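Local coordinates for serine-rich secreted cell wall anchored (LPXTG-motif ) protein (Lactobacillus reuteri ATCC 53608, PDB 5NXK) that probably acts as an adhesin on the bacterial cell wall, its beta-solenoid binding region serving in interactions between this gut microbe and its host, at residues 267-278 with 294-304; 108-116 with 159-167. All coordinates share one frame; numbering follows the deposited sequence.

Contact 1 of 2, residues 267-278 with 294-304; sequences LAKGSNVHLEVI and DFNGTATLIKQ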
ATOM      1  N   LEU A 267       7.231   3.812  19.099  1.00 25.17           N
ATOM      2  CA  LEU A 267       7.239   2.369  19.313  1.00 20.09           C
ATOM      3  C   LEU A 267       6.694   2.125  20.716  1.00 26.76           C
ATOM      4  O   LEU A 267       7.378   2.380  21.703  1.00 27.05           O
ATOM      5  CB  LEU A 267       8.649   1.792  19.166  1.00 22.00           C
ATOM      6  CG  LEU A 267       9.405   2.122  17.863  1.00 24.85           C
ATOM      7  CD1 LEU A 267      10.713   1.353  17.735  1.00 26.00           C
ATOM      8  CD2 LEU A 267       8.535   1.859  16.647  1.00 29.40           C
ATOM      9  N   ALA A 268       5.472   1.621  20.808  1.00 25.07           N
ATOM     10  CA  ALA A 268       4.755   1.618  22.081  1.00 25.45           C
ATOM     11  C   ALA A 268       5.224   0.531  23.036  1.00 25.81           C
ATOM     12  O   ALA A 268       5.829  -0.458  22.623  1.00 27.00           O
ATOM     13  CB  ALA A 268       3.240   1.464  21.826  1.00 23.95           C
ATOM     14  N   LYS A 269       4.932   0.712  24.323  1.00 26.73           N
ATOM     15  CA  LYS A 269       5.249  -0.314  25.323  1.00 29.41           C
ATOM     16  C   LYS A 269       4.636  -1.659  24.908  1.00 31.15           C
ATOM     17  O   LYS A 269       3.522  -1.713  24.361  1.00 31.01           O
ATOM     18  CB  LYS A 269       4.804   0.112  26.728  1.00 39.90           C
ATOM     19  CG  LYS A 269       3.313   0.194  26.948  1.00 63.81           C
ATOM     20  CD  LYS A 269       2.980   0.253  28.446  1.00 73.38           C
ATOM     21  CE  LYS A 269       1.526   0.669  28.676  1.00 75.74           C
ATOM     22  NZ  LYS A 269       1.420   2.140  28.914  1.00 77.39           N
ATOM     23  N   GLY A 270       5.391  -2.733  25.134  1.00 27.09           N
ATOM     24  CA  GLY A 270       4.968  -4.070  24.773  1.00 28.89           C
ATOM     25  C   GLY A 270       5.283  -4.449  23.337  1.00 27.70           C
ATOM     26  O   GLY A 270       5.268  -5.625  22.995  1.00 27.24           O
ATOM     27  N   SER A 271       5.540  -3.467  22.475  1.00 23.29           N
ATOM     28  CA  SER A 271       5.889  -3.792  21.087  1.00 22.54           C
ATOM     29  C   SER A 271       7.272  -4.434  20.984  1.00 25.64           C
ATOM     30  O   SER A 271       8.143  -4.229  21.834  1.00 26.03           O
ATOM     31  CB  SER A 271       5.820  -2.548  20.190  1.00 19.67           C
ATOM     32  OG  SER A 271       6.801  -1.574  20.550  1.00 24.43           O
ATOM     33  N   ASN A 272       7.462  -5.206  19.922  1.00 23.92           N
ATOM     34  CA  ASN A 272       8.723  -5.872  19.653  1.00 24.41           C
ATOM     35  C   ASN A 272       9.089  -5.606  18.202  1.00 27.75           C
ATOM     36  O   ASN A 272       8.400  -6.054  17.277  1.00 27.41           O
ATOM     37  CB  ASN A 272       8.636  -7.374  19.942  1.00 30.58           C
ATOM     38  CG  ASN A 272       8.599  -7.680  21.434  1.00 37.63           C
ATOM     39  OD1 ASN A 272       7.523  -7.777  22.039  1.00 40.25           O
ATOM     40  ND2 ASN A 272       9.773  -7.822  22.034  1.00 38.28           N
ATOM     41  N   VAL A 273      10.127  -4.805  18.012  1.00 24.42           N
ATOM     42  CA  VAL A 273      10.512  -4.346  16.684  1.00 23.33           C
ATOM     43  C   VAL A 273      11.926  -4.838  16.369  1.00 26.46           C
ATOM     44  O   VAL A 273      12.850  -4.626  17.148  1.00 25.16           O
ATOM     45  CB  VAL A 273      10.437  -2.801  16.587  1.00 25.33           C
ATOM     46  CG1 VAL A 273      10.947  -2.302  15.253  1.00 26.72           C
ATOM     47  CG2 VAL A 273       9.004  -2.311  16.824  1.00 25.40           C
ATOM     48  N   HIS A 274      12.076  -5.536  15.255  1.00 25.37           N
ATOM     49  CA  HIS A 274      13.364  -6.053  14.842  1.00 22.55           C
ATOM     50  C   HIS A 274      13.652  -5.577  13.428  1.00 23.98           C
ATOM     51  O   HIS A 274      12.896  -5.858  12.490  1.00 24.53           O
ATOM     52  CB  HIS A 274      13.392  -7.578  14.912  1.00 22.71           C
ATOM     53  CG  HIS A 274      14.732  -8.162  14.611  1.00 29.97           C
ATOM     54  ND1 HIS A 274      15.253  -8.209  13.332  1.00 34.20           N
ATOM     55  CD2 HIS A 274      15.671  -8.707  15.419  1.00 33.66           C
ATOM     56  CE1 HIS A 274      16.448  -8.766  13.368  1.00 38.13           C
ATOM     57  NE2 HIS A 274      16.727  -9.076  14.623  1.00 40.78           N
ATOM     58  N   LEU A 275      14.746  -4.840  13.279  1.00 26.72           N
ATOM     59  CA  LEU A 275      15.041  -4.165  12.022  1.00 25.90           C
ATOM     60  C   LEU A 275      16.458  -4.468  11.601  1.00 25.47           C
ATOM     61  O   LEU A 275      17.365  -4.458  12.436  1.00 21.44           O
ATOM     62  CB  LEU A 275      14.860  -2.651  12.166  1.00 22.62           C
ATOM     63  CG  LEU A 275      13.523  -2.148  12.699  1.00 24.45           C
ATOM     64  CD1 LEU A 275      13.580  -0.633  12.830  1.00 25.43           C
ATOM     65  CD2 LEU A 275      12.361  -2.573  11.813  1.00 25.85           C
ATOM     66  N   GLU A 276      16.659  -4.700  10.309  1.00 19.78           N
ATOM     67  CA  GLU A 276      17.987  -5.023   9.815  1.00 22.07           C
ATOM     68  C   GLU A 276      18.243  -4.364   8.464  1.00 21.93           C
ATOM     69  O   GLU A 276      17.376  -4.381   7.609  1.00 24.02           O
ATOM     70  CB  GLU A 276      18.162  -6.543   9.697  1.00 23.81           C
ATOM     71  CG  GLU A 276      19.560  -6.952   9.250  1.00 29.16           C
ATOM     72  CD  GLU A 276      19.846  -8.425   9.480  1.00 42.54           C
ATOM     73  OE1 GLU A 276      19.089  -9.077  10.240  1.00 48.29           O
ATOM     74  OE2 GLU A 276      20.840  -8.922   8.911  1.00 42.82           O
ATOM     75  N   VAL A 277      19.420  -3.763   8.290  1.00 23.22           N
ATOM     76  CA  VAL A 277      19.830  -3.229   6.986  1.00 24.66           C
ATOM     77  C   VAL A 277      21.271  -3.637   6.675  1.00 27.44           C
ATOM     78  O   VAL A 277      21.952  -4.200   7.521  1.00 28.87           O
ATOM     79  CB  VAL A 277      19.727  -1.681   6.920  1.00 25.61           C
ATOM     80  CG1 VAL A 277      18.264  -1.200   7.115  1.00 22.57           C
ATOM     81  CG2 VAL A 277      20.666  -1.032   7.929  1.00 22.33           C
ATOM     82  N   ILE A 278      21.752  -3.303   5.481  1.00 25.40           N
ATOM     83  CA  ILE A 278      23.123  -3.621   5.115  1.00 27.40           C
ATOM     84  C   ILE A 278      23.987  -2.359   5.051  1.00 33.16           C
ATOM     85  O   ILE A 278      24.985  -2.266   5.760  1.00 34.80           O
ATOM     86  CB  ILE A 278      23.205  -4.360   3.763  1.00 28.55           C
ATOM     87  CG1 ILE A 278      22.322  -5.610   3.777  1.00 32.47           C
ATOM     88  CG2 ILE A 278      24.646  -4.753   3.442  1.00 28.75           C
ATOM     89  CD1 ILE A 278      22.382  -6.414   2.490  1.00 34.85           C
ATOM     90  N   ASP A 294      10.412   7.835  19.510  1.00 21.90           N
ATOM     91  CA  ASP A 294      10.159   7.394  20.878  1.00 21.01           C
ATOM     92  C   ASP A 294      10.233   5.882  20.954  1.00 22.33           C
ATOM     93  O   ASP A 294       9.462   5.188  20.299  1.00 22.39           O
ATOM     94  CB  ASP A 294       8.789   7.878  21.372  1.00 26.65           C
ATOM     95  CG  ASP A 294       8.751   9.382  21.626  1.00 39.85           C
ATOM     96  OD1 ASP A 294       9.610   9.895  22.372  1.00 44.53           O
ATOM     97  OD2 ASP A 294       7.883  10.059  21.044  1.00 46.88           O
ATOM     98  N   PHE A 295      11.172   5.385  21.752  1.00 23.39           N
ATOM     99  CA  PHE A 295      11.328   3.960  22.004  1.00 24.63           C
ATOM    100  C   PHE A 295      10.759   3.631  23.367  1.00 26.56           C
ATOM    101  O   PHE A 295      11.396   3.916  24.380  1.00 25.09           O
ATOM    102  CB  PHE A 295      12.800   3.548  21.974  1.00 20.57           C
ATOM    103  CG  PHE A 295      13.467   3.717  20.635  1.00 25.57           C
ATOM    104  CD1 PHE A 295      14.020   4.939  20.263  1.00 23.78           C
ATOM    105  CD2 PHE A 295      13.577   2.641  19.764  1.00 21.60           C
ATOM    106  CE1 PHE A 295      14.668   5.081  19.042  1.00 22.26           C
ATOM    107  CE2 PHE A 295      14.207   2.779  18.548  1.00 24.38           C
ATOM    108  CZ  PHE A 295      14.757   4.004  18.180  1.00 20.63           C
ATOM    109  N   ASN A 296       9.579   3.028  23.412  1.00 26.77           N
ATOM    110  CA  ASN A 296       8.973   2.695  24.694  1.00 26.76           C
ATOM    111  C   ASN A 296       8.809   1.198  24.832  1.00 27.18           C
ATOM    112  O   ASN A 296       8.321   0.723  25.847  1.00 32.15           O
ATOM    113  CB  ASN A 296       7.611   3.383  24.868  1.00 24.80           C
ATOM    114  CG  ASN A 296       7.697   4.902  24.749  1.00 30.16           C
ATOM    115  OD1 ASN A 296       7.042   5.505  23.901  1.00 34.41           O
ATOM    116  ND2 ASN A 296       8.527   5.516  25.572  1.00 27.01           N
ATOM    117  N   GLY A 297       9.200   0.450  23.805  1.00 24.44           N
ATOM    118  CA  GLY A 297       9.103  -0.996  23.872  1.00 26.43           C
ATOM    119  C   GLY A 297      10.451  -1.686  23.805  1.00 30.97           C
ATOM    120  O   GLY A 297      11.438  -1.212  24.373  1.00 37.84           O
ATOM    121  N   THR A 298      10.493  -2.804  23.087  1.00 28.69           N
ATOM    122  CA  THR A 298      11.726  -3.544  22.859  1.00 28.13           C
ATOM    123  C   THR A 298      12.079  -3.432  21.387  1.00 27.61           C
ATOM    124  O   THR A 298      11.264  -3.749  20.531  1.00 23.15           O
ATOM    125  CB  THR A 298      11.571  -5.029  23.242  1.00 28.00           C
ATOM    126  OG1 THR A 298      11.195  -5.117  24.618  1.00 30.27           O
ATOM    127  CG2 THR A 298      12.870  -5.806  23.023  1.00 29.91           C
ATOM    128  N   ALA A 299      13.287  -2.979  21.092  1.00 23.92           N
ATOM    129  CA  ALA A 299      13.693  -2.867  19.701  1.00 22.81           C
ATOM    130  C   ALA A 299      15.121  -3.318  19.525  1.00 27.66           C
ATOM    131  O   ALA A 299      15.978  -3.076  20.377  1.00 23.39           O
ATOM    132  CB  ALA A 299      13.521  -1.433  19.197  1.00 18.75           C
ATOM    133  N   THR A 300      15.361  -3.976  18.399  1.00 24.16           N
ATOM    134  CA  THR A 300      16.693  -4.372  17.996  1.00 23.96           C
ATOM    135  C   THR A 300      16.940  -3.834  16.597  1.00 23.43           C
ATOM    136  O   THR A 300      16.176  -4.132  15.680  1.00 21.71           O
ATOM    137  CB  THR A 300      16.850  -5.893  18.021  1.00 27.94           C
ATOM    138  OG1 THR A 300      16.635  -6.348  19.357  1.00 35.07           O
ATOM    139  CG2 THR A 300      18.252  -6.307  17.555  1.00 25.65           C
ATOM    140  N   LEU A 301      17.979  -3.015  16.447  1.00 24.38           N
ATOM    141  CA  LEU A 301      18.320  -2.421  15.156  1.00 23.06           C
ATOM    142  C   LEU A 301      19.699  -2.891  14.709  1.00 25.33           C
ATOM    143  O   LEU A 301      20.687  -2.656  15.389  1.00 25.25           O
ATOM    144  CB  LEU A 301      18.284  -0.882  15.222  1.00 20.56           C
ATOM    145  CG  LEU A 301      16.952  -0.156  15.002  1.00 25.83           C
ATOM    146  CD1 LEU A 301      15.915  -0.614  16.011  1.00 27.31           C
ATOM    147  CD2 LEU A 301      17.140   1.371  15.087  1.00 20.69           C
ATOM    148  N   ILE A 302      19.753  -3.553  13.560  1.00 23.14           N
ATOM    149  CA  ILE A 302      20.972  -4.192  13.099  1.00 20.97           C
ATOM    150  C   ILE A 302      21.436  -3.625  11.763  1.00 23.22           C
ATOM    151  O   ILE A 302      20.633  -3.349  10.877  1.00 25.95           O
ATOM    152  CB  ILE A 302      20.777  -5.728  12.989  1.00 28.42           C
ATOM    153  CG1 ILE A 302      20.533  -6.320  14.381  1.00 34.33           C
ATOM    154  CG2 ILE A 302      21.993  -6.398  12.348  1.00 24.91           C
ATOM    155  CD1 ILE A 302      19.937  -7.702  14.346  1.00 42.22           C
ATOM    156  N   LYS A 303      22.741  -3.425  11.643  1.00 27.18           N
ATOM    157  CA  LYS A 303      23.369  -3.120  10.369  1.00 28.04           C
ATOM    158  C   LYS A 303      24.436  -4.176  10.073  1.00 27.31           C
ATOM    159  O   LYS A 303      25.346  -4.383  10.879  1.00 24.57           O
ATOM    160  CB  LYS A 303      23.996  -1.725  10.396  1.00 31.87           C
ATOM    161  CG  LYS A 303      24.643  -1.298   9.079  1.00 35.29           C
ATOM    162  CD  LYS A 303      25.699  -0.224   9.323  1.00 37.18           C
ATOM    163  CE  LYS A 303      26.520   0.050   8.076  1.00 42.10           C
ATOM    164  NZ  LYS A 303      27.228  -1.144   7.526  1.00 39.38           N
ATOM    165  N   GLN A 304      24.338  -4.850   8.932  1.00 24.76           N
ATOM    166  CA  GLN A 304      25.365  -5.826   8.573  1.00 34.33           C
ATOM    167  C   GLN A 304      26.630  -5.071   8.212  1.00 33.21           C
ATOM    168  O   GLN A 304      26.561  -3.900   7.847  1.00 32.39           O
ATOM    169  CB  GLN A 304      24.928  -6.699   7.406  1.00 33.05           C
ATOM    170  CG  GLN A 304      23.657  -7.457   7.668  1.00 33.94           C
ATOM    171  CD  GLN A 304      23.323  -8.423   6.554  1.00 36.82           C
ATOM    172  OE1 GLN A 304      24.065  -8.543   5.570  1.00 37.71           O
ATOM    173  NE2 GLN A 304      22.178  -9.089   6.677  1.00 32.76           N
TER
HETATM  174  O   HOH W   1       9.688  -1.541  20.199  1.00 23.38           O
HETATM  175  O   HOH W   2       8.561  -4.934  24.624  1.00 37.00           O
HETATM  176  O   HOH W   3      13.320  -6.618  19.574  1.00 44.56           O

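Contact 2 of 2, residues 108-116 with 159-167; sequences YGGTLVWSK and KTTALYVSN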
ATOM      1  N   TYR A 108      -0.734 -10.346  -5.775  1.00 28.42           N
ATOM      2  CA  TYR A 108       0.464 -10.437  -6.589  1.00 33.75           C
ATOM      3  C   TYR A 108       0.459  -9.309  -7.603  1.00 32.35           C
ATOM      4  O   TYR A 108      -0.547  -9.079  -8.266  1.00 33.08           O
ATOM      5  CB  TYR A 108       0.539 -11.799  -7.302  1.00 34.29           C
ATOM      6  CG  TYR A 108       0.574 -12.977  -6.349  1.00 36.10           C
ATOM      7  CD1 TYR A 108      -0.603 -13.525  -5.844  1.00 32.36           C
ATOM      8  CD2 TYR A 108       1.786 -13.536  -5.950  1.00 35.39           C
ATOM      9  CE1 TYR A 108      -0.577 -14.586  -4.973  1.00 31.49           C
ATOM     10  CE2 TYR A 108       1.822 -14.600  -5.069  1.00 39.49           C
ATOM     11  CZ  TYR A 108       0.634 -15.120  -4.583  1.00 36.44           C
ATOM     12  OH  TYR A 108       0.659 -16.178  -3.706  1.00 41.26           O
ATOM     13  N   GLY A 109       1.588  -8.625  -7.749  1.00 30.07           N
ATOM     14  CA  GLY A 109       1.690  -7.548  -8.719  1.00 26.32           C
ATOM     15  C   GLY A 109       3.081  -6.969  -8.662  1.00 25.81           C
ATOM     16  O   GLY A 109       3.887  -7.398  -7.840  1.00 27.04           O
ATOM     17  N   GLY A 110       3.380  -6.020  -9.538  1.00 26.99           N
ATOM     18  CA  GLY A 110       4.633  -5.285  -9.441  1.00 26.21           C
ATOM     19  C   GLY A 110       4.395  -4.171  -8.447  1.00 29.92           C
ATOM     20  O   GLY A 110       4.921  -4.177  -7.326  1.00 27.94           O
ATOM     21  N   THR A 111       3.632  -3.181  -8.887  1.00 25.48           N
ATOM     22  CA  THR A 111       3.020  -2.215  -7.972  1.00 25.49           C
ATOM     23  C   THR A 111       1.599  -2.689  -7.700  1.00 27.75           C
ATOM     24  O   THR A 111       0.828  -2.853  -8.638  1.00 33.54           O
ATOM     25  CB  THR A 111       3.032  -0.819  -8.565  1.00 22.66           C
ATOM     26  OG1 THR A 111       4.399  -0.427  -8.773  1.00 27.86           O
ATOM     27  CG2 THR A 111       2.322   0.189  -7.631  1.00 23.41           C
ATOM     28  N   LEU A 112       1.251  -2.931  -6.438  1.00 24.82           N
ATOM     29  CA  LEU A 112      -0.039  -3.568  -6.121  1.00 25.31           C
ATOM     30  C   LEU A 112      -1.176  -2.578  -5.890  1.00 29.46           C
ATOM     31  O   LEU A 112      -2.349  -2.894  -6.139  1.00 30.64           O
ATOM     32  CB  LEU A 112       0.068  -4.483  -4.899  1.00 31.25           C
ATOM     33  CG  LEU A 112       0.923  -5.762  -4.934  1.00 37.13           C
ATOM     34  CD1 LEU A 112       2.366  -5.510  -5.325  1.00 41.45           C
ATOM     35  CD2 LEU A 112       0.858  -6.431  -3.574  1.00 39.98           C
ATOM     36  N   VAL A 113      -0.838  -1.401  -5.382  1.00 21.12           N
ATOM     37  CA  VAL A 113      -1.824  -0.335  -5.144  1.00 24.06           C
ATOM     38  C   VAL A 113      -1.159   0.987  -5.459  1.00 28.24           C
ATOM     39  O   VAL A 113      -0.004   1.205  -5.083  1.00 24.88           O
ATOM     40  CB  VAL A 113      -2.346  -0.303  -3.682  1.00 23.37           C
ATOM     41  CG1 VAL A 113      -3.378   0.826  -3.505  1.00 26.24           C
ATOM     42  CG2 VAL A 113      -2.956  -1.637  -3.302  1.00 21.52           C
ATOM     43  N   TRP A 114      -1.872   1.869  -6.156  1.00 25.93           N
ATOM     44  CA  TRP A 114      -1.273   3.144  -6.538  1.00 25.10           C
ATOM     45  C   TRP A 114      -2.288   4.255  -6.255  1.00 23.80           C
ATOM     46  O   TRP A 114      -3.473   3.988  -6.197  1.00 25.97           O
ATOM     47  CB  TRP A 114      -0.854   3.114  -8.015  1.00 22.05           C
ATOM     48  CG  TRP A 114      -0.134   4.326  -8.530  1.00 20.78           C
ATOM     49  CD1 TRP A 114       1.222   4.508  -8.614  1.00 28.25           C
ATOM     50  CD2 TRP A 114      -0.728   5.519  -9.057  1.00 23.63           C
ATOM     51  NE1 TRP A 114       1.508   5.753  -9.139  1.00 25.65           N
ATOM     52  CE2 TRP A 114       0.325   6.385  -9.431  1.00 26.15           C
ATOM     53  CE3 TRP A 114      -2.046   5.944  -9.243  1.00 25.61           C
ATOM     54  CZ2 TRP A 114       0.093   7.650  -9.974  1.00 25.94           C
ATOM     55  CZ3 TRP A 114      -2.273   7.195  -9.792  1.00 24.59           C
ATOM     56  CH2 TRP A 114      -1.211   8.032 -10.149  1.00 25.95           C
ATOM     57  N   SER A 115      -1.825   5.483  -6.073  1.00 20.98           N
ATOM     58  CA  SER A 115      -2.730   6.588  -5.761  1.00 19.91           C
ATOM     59  C   SER A 115      -2.216   7.907  -6.290  1.00 23.13           C
ATOM     60  O   SER A 115      -1.013   8.072  -6.522  1.00 24.10           O
ATOM     61  CB  SER A 115      -2.933   6.683  -4.241  1.00 25.96           C
ATOM     62  OG  SER A 115      -1.741   7.133  -3.614  1.00 24.58           O
ATOM     63  N   LYS A 116      -3.137   8.843  -6.495  1.00 23.48           N
ATOM     64  CA  LYS A 116      -2.790  10.236  -6.734  1.00 23.25           C
ATOM     65  C   LYS A 116      -2.223  10.824  -5.446  1.00 23.61           C
ATOM     66  O   LYS A 116      -2.761  10.588  -4.365  1.00 24.93           O
ATOM     67  CB  LYS A 116      -4.019  11.042  -7.165  1.00 32.59           C
ATOM     68  CG  LYS A 116      -4.339  11.028  -8.655  1.00 44.75           C
ATOM     69  CD  LYS A 116      -5.701  11.695  -8.891  1.00 49.20           C
ATOM     70  CE  LYS A 116      -6.093  11.715 -10.362  1.00 56.00           C
ATOM     71  NZ  LYS A 116      -4.932  11.878 -11.267  1.00 67.13           N
ATOM     72  N   LYS A 159      13.217   5.225  -8.298  1.00 32.43           N
ATOM     73  CA  LYS A 159      12.945   4.031  -7.507  1.00 34.27           C
ATOM     74  C   LYS A 159      11.562   3.512  -7.840  1.00 25.54           C
ATOM     75  O   LYS A 159      10.663   4.286  -8.136  1.00 28.32           O
ATOM     76  CB  LYS A 159      13.042   4.319  -5.997  1.00 35.78           C
ATOM     77  CG  LYS A 159      14.354   4.938  -5.528  1.00 35.78           C
ATOM     78  CD  LYS A 159      15.533   3.979  -5.663  1.00 35.39           C
ATOM     79  CE  LYS A 159      16.839   4.686  -5.298  1.00 34.80           C
ATOM     80  NZ  LYS A 159      18.040   3.803  -5.440  1.00 32.11           N
ATOM     81  N   THR A 160      11.399   2.194  -7.780  1.00 24.47           N
ATOM     82  CA  THR A 160      10.102   1.560  -7.969  1.00 24.40           C
ATOM     83  C   THR A 160       9.570   1.155  -6.611  1.00 28.25           C
ATOM     84  O   THR A 160      10.337   1.055  -5.649  1.00 24.57           O
ATOM     85  CB  THR A 160      10.191   0.324  -8.858  1.00 29.62           C
ATOM     86  OG1 THR A 160      11.164  -0.581  -8.314  1.00 31.31           O
ATOM     87  CG2 THR A 160      10.589   0.713 -10.278  1.00 31.16           C
ATOM     88  N   THR A 161       8.267   0.920  -6.521  1.00 26.86           N
ATOM     89  CA  THR A 161       7.682   0.571  -5.241  1.00 25.89           C
ATOM     90  C   THR A 161       6.531  -0.411  -5.378  1.00 24.51           C
ATOM     91  O   THR A 161       5.845  -0.418  -6.389  1.00 22.85           O
ATOM     92  CB  THR A 161       7.181   1.844  -4.497  1.00 30.74           C
ATOM     93  OG1 THR A 161       6.694   1.484  -3.202  1.00 31.21           O
ATOM     94  CG2 THR A 161       6.064   2.543  -5.294  1.00 25.98           C
ATOM     95  N   ALA A 162       6.321  -1.227  -4.346  1.00 25.81           N
ATOM     96  CA  ALA A 162       5.197  -2.170  -4.309  1.00 23.07           C
ATOM     97  C   ALA A 162       3.877  -1.489  -3.970  1.00 26.37           C
ATOM     98  O   ALA A 162       2.820  -1.917  -4.420  1.00 29.11           O
ATOM     99  CB  ALA A 162       5.473  -3.269  -3.311  1.00 22.41           C
ATOM    100  N   LEU A 163       3.941  -0.443  -3.149  1.00 23.41           N
ATOM    101  CA  LEU A 163       2.737   0.258  -2.701  1.00 26.81           C
ATOM    102  C   LEU A 163       2.990   1.760  -2.753  1.00 29.91           C
ATOM    103  O   LEU A 163       3.905   2.265  -2.097  1.00 30.81           O
ATOM    104  CB  LEU A 163       2.352  -0.163  -1.275  1.00 28.44           C
ATOM    105  CG  LEU A 163       1.930  -1.613  -1.032  1.00 28.26           C
ATOM    106  CD1 LEU A 163       1.806  -1.902   0.463  1.00 24.72           C
ATOM    107  CD2 LEU A 163       0.608  -1.949  -1.736  1.00 30.15           C
ATOM    108  N   TYR A 164       2.176   2.478  -3.523  1.00 26.65           N
ATOM    109  CA  TYR A 164       2.342   3.924  -3.649  1.00 22.85           C
ATOM    110  C   TYR A 164       1.041   4.566  -3.192  1.00 26.62           C
ATOM    111  O   TYR A 164       0.179   4.926  -3.999  1.00 28.39           O
ATOM    112  CB  TYR A 164       2.689   4.297  -5.090  1.00 24.07           C
ATOM    113  CG  TYR A 164       3.173   5.704  -5.326  1.00 26.85           C
ATOM    114  CD1 TYR A 164       4.427   6.111  -4.870  1.00 27.99           C
ATOM    115  CD2 TYR A 164       2.398   6.622  -6.046  1.00 25.18           C
ATOM    116  CE1 TYR A 164       4.891   7.386  -5.104  1.00 23.77           C
ATOM    117  CE2 TYR A 164       2.862   7.914  -6.296  1.00 21.92           C
ATOM    118  CZ  TYR A 164       4.109   8.284  -5.821  1.00 26.37           C
ATOM    119  OH  TYR A 164       4.601   9.548  -6.044  1.00 29.23           O
ATOM    120  N   VAL A 165       0.920   4.697  -1.875  1.00 26.53           N
ATOM    121  CA  VAL A 165      -0.311   5.123  -1.233  1.00 27.26           C
ATOM    122  C   VAL A 165      -0.008   6.436  -0.543  1.00 29.44           C
ATOM    123  O   VAL A 165       0.843   6.496   0.345  1.00 23.70           O
ATOM    124  CB  VAL A 165      -0.808   4.088  -0.206  1.00 26.86           C
ATOM    125  CG1 VAL A 165      -2.059   4.604   0.518  1.00 24.12           C
ATOM    126  CG2 VAL A 165      -1.062   2.739  -0.881  1.00 23.57           C
ATOM    127  N   SER A 166      -0.701   7.493  -0.944  1.00 22.62           N
ATOM    128  CA  SER A 166      -0.243   8.822  -0.576  1.00 20.66           C
ATOM    129  C   SER A 166      -0.193   9.074   0.933  1.00 21.02           C
ATOM    130  O   SER A 166       0.808   9.592   1.447  1.00 21.75           O
ATOM    131  CB  SER A 166      -1.130   9.873  -1.246  1.00 24.50           C
ATOM    132  OG  SER A 166      -0.582  11.163  -1.049  1.00 21.42           O
ATOM    133  N   ASN A 167      -1.261   8.733   1.650  1.00 16.44           N
ATOM    134  CA  ASN A 167      -1.403   9.261   3.015  1.00 23.21           C
ATOM    135  C   ASN A 167      -1.350   8.280   4.166  1.00 20.66           C
ATOM    136  O   ASN A 167      -0.836   8.619   5.236  1.00 25.44           O
ATOM    137  CB  ASN A 167      -2.707  10.043   3.126  1.00 20.86           C
ATOM    138  CG  ASN A 167      -2.791  11.132   2.097  1.00 21.06           C
ATOM    139  OD1 ASN A 167      -3.543  11.011   1.133  1.00 22.74           O
ATOM    140  ND2 ASN A 167      -1.986  12.181   2.261  1.00 19.61           N
TER

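Contact 1 of 2, residues 267-278 with 294-304
L275 and L301 run alongside each other in the same direction, CD1 to CD1 3.9 Å, in two successive rungs at the C-terminal end of a right-handed parallel beta-solenoid. Strands 272-277 and 298-303 run parallel, nearly aligned, and such in-register stacking of like positions from coil to coil is the mark of the fold. On the same inward face V273 sits beside A299. Round the bend, in a separate ladder of the neighbouring sheet, L267 pairs with F295, L267 CD1 3.7 Å from F295 CD2, the two side chains directed alike. F283 of strand 283-285 touches L275, L301 and F295 from across the coil. The other face carries H274, E276, T300 and I302. With CG anti to the backbone N (chi1 -175°), the H274 imidazole leans forward and across toward strand 298-303 and brings NE2 to 3.5 Å from I302 CD1, while CD2 meets T300 CB. E276 slants across I302, CG against CG2, and its extended chain carries OE2 on to Q304 NE2. That bond is short, 2.6 Å, and nearly straight at 171°; the donor meets OE2 on the anti side, 23° out of the carboxylate plane, although the acceptor stays close to the amide plane of Q304. In the bend between the two ladders a type II turn, A268 to S271, lets A268 O accept from both S271 N and S271 OG, and water 1 joins S271 OG to T298 O. K303 bends at its last torsion and sets NZ 3.1 Å from I278 O and 2.9 Å from Q304 O, bonding to both carbonyls.

Contact 2 of 2, residues 108-116 with 159-167
The W114 and Y164 rings lie alongside each other on adjoining coils of the beta-solenoid, planes 25° apart but displaced, with little overlap. Y164 CD2 sits over one face of the indole, 3.3 Å from W114 NE1. W114 and Y164 leave the same face of the two short strands, and with CG anti to the backbone N in both (chi1 -176° and -168°) the rings lean the same way. F150 meets the indole edge-to-face. The opposite face is aliphatic and turns inward: L163 CD2 rests against V113 CB and CG2, 3.9 Å from each, and V113 CG1 touches V165 CG2. Two nearly linear backbone bonds tie the segments, Y164 N to V113 O and L112 N to A162 O; V113 N is buried without a partner. Side-chain hydroxyls add to them. T111 OG1 donates to T161 O, nearly in line with that carbonyl, and also receives the F150 amide. S115 turns OG between its own N and carbonyl carbon, and from there the hydroxyl donates to Y164 O at 3.0 Å and weakly accepts from S166 N at 2.9 Å.

How the contacts relate
Both contacts join coils of one beta-solenoid and touch the sheet that holds strands 105-109, 272-277 and 298-303, but contact 2 makes its pairing in the sheet of 113-115 and 163-164. Contact 2 lies near the middle of the chain, its touching residues mostly buried; contact 1 closes the C-terminal end, where many residues are exposed, and the centres of the two contacts are about 25 Å apart. Contact 1 rests on a long, regular parallel backbone ladder, with charged and amide groups on its outer face and waters bridging the strands. Contact 2 joins short, loosely paired strands, in segments separated by 42 residues of chain, and depends more on hydroxyl groups and a slid aromatic pair. Inward-facing aliphatic side chains are common to both.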